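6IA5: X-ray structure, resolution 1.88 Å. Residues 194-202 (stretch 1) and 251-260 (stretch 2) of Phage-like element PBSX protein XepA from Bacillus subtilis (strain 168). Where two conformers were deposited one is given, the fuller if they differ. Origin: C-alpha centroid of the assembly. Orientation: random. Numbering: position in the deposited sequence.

Stretch 1 194-202: PVDGAAHLL
Stretch 2 251-260: FDIKGFKEII

Two antiparallel strand pairings, one at each end of the contact, flank a pair of tight turns, and a small apolar cluster of V195, A198, L201, F251, I253 and I259 packs across the contact, which buries 625 Å² in all. The register descends in one stretch as it climbs in the other: P194 lies across from E258 (CA to CA 4.7 Å), A199 from K254 (CA to CA 4.5 Å), H200 from D252 (CA to CA 4.9 Å) and L201 from F251 (CA to CA 5.1 Å).

L201 and F251 form a hydrogen-bonded pair, closed by L201 N to F251 O at 2.9 Å and F251 N to L201 O at 2.8 Å. Next to it, H200 and D252 are a non-hydrogen-bonded pair, and I253 N then reaches A199 O at 2.9 Å, nearly straight at 168°. At the far end, P194 and E258 form another non-hydrogen-bonded pair, beside which V195 N donates to K257 O at 3.0 Å and 173°.

Between these anchors each stretch turns on itself. V195 to A198 is a type I' turn, closed by A198 N to V195 O at 2.8 Å, with D196 at phi/psi 38/64 and G197 at 88/-9. I253 to F256 is a type II turn, closed by F256 N to I253 O at 3.1 Å, with K254 at -52/126 and G255 at 100/-17. At both glycines a CB would jam against the preceding carbonyl oxygen, so the backbone itself calls for glycine. A water links the turns, donating to A198 O at 2.7 Å and weakly accepting from G255 N at 3.4 Å.

V195 (chi1 t) points toward the other stretch and packs its CG1 4.0 Å from I253 CD1 and its CG2 3.9 Å from I259 CG1. I253, chi1 p and chi2 t, extends CD1 to 4.0 Å from A198 CB and 3.9 Å from L201 CB, so one methyl serves three neighbors. L201 (t, p) shares a sheet face with F251 (chi1 m, chi2 84°); L201 CD2 approaches F251 CD1 at 4.1 Å and I259 CG2 at 3.7 Å, with I259 at m, m.

The polar residues follow a different rule. D252 (chi1 t) and K254 (m, t, m, m) pair within their own stretch: K254 NZ makes a salt bridge to D252 OD1 at 3.0 Å, and K254 N also donates to D252 OD1 at 3.3 Å. The aliphatic part of the lysine meets the other stretch, K254 CG lying 3.4 Å from A199 CB. H200 (chi1 t, chi2 82°) contributes a CA-H...O contact, H200 CA to F251 O at 3.4 Å.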

# COMPACT_ATOMS: atom_id res chain seq x y z
N PRO E 194 18.41 -17.88 23.16
CA PRO E 194 18.66 -17.72 21.72
C PRO E 194 18.69 -16.22 21.40
O PRO E 194 17.71 -15.52 21.65
CB PRO E 194 17.47 -18.40 21.03
CG PRO E 194 16.48 -18.74 22.15
CD PRO E 194 16.99 -18.13 23.45
N VAL E 195 19.81 -15.75 20.86
CA VAL E 195 20.04 -14.32 20.69
C VAL E 195 19.05 -13.69 19.70
O VAL E 195 18.56 -12.59 19.96
CB VAL E 195 21.51 -14.03 20.37
CG1 VAL E 195 21.73 -12.57 20.00
CG2 VAL E 195 22.40 -14.41 21.55
N ASP E 196 18.81 -14.34 18.55
CA ASP E 196 17.67 -14.07 17.68
C ASP E 196 17.33 -12.58 17.57
O ASP E 196 16.24 -12.14 17.99
CB ASP E 196 16.39 -14.75 18.19
N GLY E 197 18.24 -11.80 17.02
CA GLY E 197 17.88 -10.41 16.78
C GLY E 197 18.13 -9.43 17.94
O GLY E 197 17.99 -8.22 17.74
N ALA E 198 18.48 -9.91 19.14
CA ALA E 198 18.81 -9.00 20.23
C ALA E 198 20.27 -8.56 20.14
O ALA E 198 21.11 -9.30 19.64
CB ALA E 198 18.48 -9.61 21.58
N ALA E 199 20.55 -7.34 20.62
CA ALA E 199 21.90 -6.80 20.66
C ALA E 199 22.36 -6.59 22.11
O ALA E 199 23.56 -6.52 22.38
CB ALA E 199 21.93 -5.48 19.91
N HIS E 200 21.41 -6.47 23.04
CA HIS E 200 21.70 -6.08 24.41
C HIS E 200 20.94 -7.00 25.36
O HIS E 200 19.82 -7.41 25.07
CB HIS E 200 21.39 -4.59 24.60
CG HIS E 200 21.82 -4.07 25.94
ND1 HIS E 200 23.15 -3.69 26.19
CD2 HIS E 200 21.14 -3.89 27.09
CE1 HIS E 200 23.25 -3.28 27.44
NE2 HIS E 200 22.02 -3.40 28.02
N LEU E 201 21.56 -7.32 26.51
CA LEU E 201 20.93 -8.20 27.49
C LEU E 201 21.21 -7.66 28.89
O LEU E 201 22.35 -7.32 29.21
CB LEU E 201 21.50 -9.61 27.31
CG LEU E 201 21.16 -10.62 28.41
CD1 LEU E 201 19.68 -11.04 28.36
CD2 LEU E 201 22.10 -11.82 28.33
N LEU E 202 20.16 -7.58 29.71
CA LEU E 202 20.31 -7.26 31.12
C LEU E 202 19.92 -8.50 31.93
O LEU E 202 18.83 -9.03 31.72
CB LEU E 202 19.41 -6.07 31.48
CG LEU E 202 19.55 -5.62 32.94
CD1 LEU E 202 20.90 -4.97 33.18
CD2 LEU E 202 18.42 -4.70 33.35
N PHE E 251 25.06 -6.85 29.10
CA PHE E 251 25.93 -7.49 28.12
C PHE E 251 25.60 -6.99 26.72
O PHE E 251 24.44 -6.79 26.37
CB PHE E 251 25.72 -9.00 28.08
CG PHE E 251 26.00 -9.71 29.38
CD1 PHE E 251 25.04 -9.78 30.38
CD2 PHE E 251 27.25 -10.27 29.61
CE1 PHE E 251 25.32 -10.43 31.58
CE2 PHE E 251 27.53 -10.91 30.81
CZ PHE E 251 26.57 -10.99 31.79
N ASP E 252 26.65 -6.82 25.92
CA ASP E 252 26.54 -6.63 24.49
C ASP E 252 26.61 -8.01 23.84
O ASP E 252 27.63 -8.68 23.93
CB ASP E 252 27.67 -5.72 23.98
CG ASP E 252 27.78 -5.60 22.46
OD1 ASP E 252 26.82 -6.02 21.74
OD2 ASP E 252 28.81 -5.07 22.00
N ILE E 253 25.51 -8.44 23.19
CA ILE E 253 25.45 -9.83 22.76
C ILE E 253 25.40 -9.95 21.24
O ILE E 253 25.19 -11.05 20.72
CB ILE E 253 24.28 -10.56 23.44
CG1 ILE E 253 22.92 -9.94 23.10
CG2 ILE E 253 24.51 -10.67 24.95
CD1 ILE E 253 21.74 -10.76 23.59
N LYS E 254 25.58 -8.82 20.53
CA LYS E 254 25.59 -8.80 19.08
C LYS E 254 26.59 -9.83 18.55
O LYS E 254 27.76 -9.82 18.92
CB LYS E 254 26.00 -7.43 18.52
CG LYS E 254 24.88 -6.40 18.39
CD LYS E 254 25.29 -5.17 17.59
CE LYS E 254 26.63 -4.55 17.95
NZ LYS E 254 26.73 -4.16 19.38
N GLY E 255 26.12 -10.73 17.68
CA GLY E 255 27.03 -11.65 17.04
C GLY E 255 27.04 -13.04 17.68
O GLY E 255 27.53 -13.99 17.07
N PHE E 256 26.53 -13.17 18.92
CA PHE E 256 26.45 -14.48 19.55
C PHE E 256 25.19 -15.21 19.09
O PHE E 256 24.21 -14.57 18.72
CB PHE E 256 26.47 -14.37 21.08
CG PHE E 256 27.84 -14.10 21.66
CD1 PHE E 256 28.77 -15.12 21.80
CD2 PHE E 256 28.21 -12.81 22.00
CE1 PHE E 256 30.03 -14.86 22.31
CE2 PHE E 256 29.49 -12.55 22.48
CZ PHE E 256 30.39 -13.57 22.65
N LYS E 257 25.21 -16.54 19.18
CA LYS E 257 24.05 -17.35 18.87
C LYS E 257 23.25 -17.61 20.14
O LYS E 257 22.03 -17.58 20.13
CB LYS E 257 24.48 -18.67 18.21
CG LYS E 257 25.16 -18.56 16.85
CD LYS E 257 24.17 -18.58 15.69
CE LYS E 257 24.68 -19.24 14.42
NZ LYS E 257 26.14 -19.05 14.30
N GLU E 258 23.95 -17.87 21.25
CA GLU E 258 23.27 -18.17 22.51
C GLU E 258 24.05 -17.56 23.67
O GLU E 258 25.27 -17.39 23.59
CB GLU E 258 23.21 -19.67 22.76
CG GLU E 258 22.46 -20.42 21.68
CD GLU E 258 22.37 -21.91 21.94
OE1 GLU E 258 23.39 -22.61 21.77
OE2 GLU E 258 21.30 -22.36 22.34
N ILE E 259 23.32 -17.32 24.77
CA ILE E 259 23.93 -16.83 26.00
C ILE E 259 23.56 -17.80 27.12
O ILE E 259 22.40 -18.19 27.26
CB ILE E 259 23.47 -15.38 26.32
CG1 ILE E 259 23.82 -14.39 25.19
CG2 ILE E 259 24.00 -14.93 27.68
CD1 ILE E 259 25.30 -14.29 24.88
N ILE E 260 24.56 -18.18 27.91
CA ILE E 260 24.34 -19.10 29.01
C ILE E 260 24.89 -18.44 30.28
O ILE E 260 26.00 -17.89 30.28
CB ILE E 260 25.04 -20.44 28.71
CG1 ILE E 260 24.35 -21.17 27.55
CG2 ILE E 260 25.09 -21.30 29.96
CD1 ILE E 260 25.15 -22.33 26.98
O HOH W 1 22.83 -10.00 17.64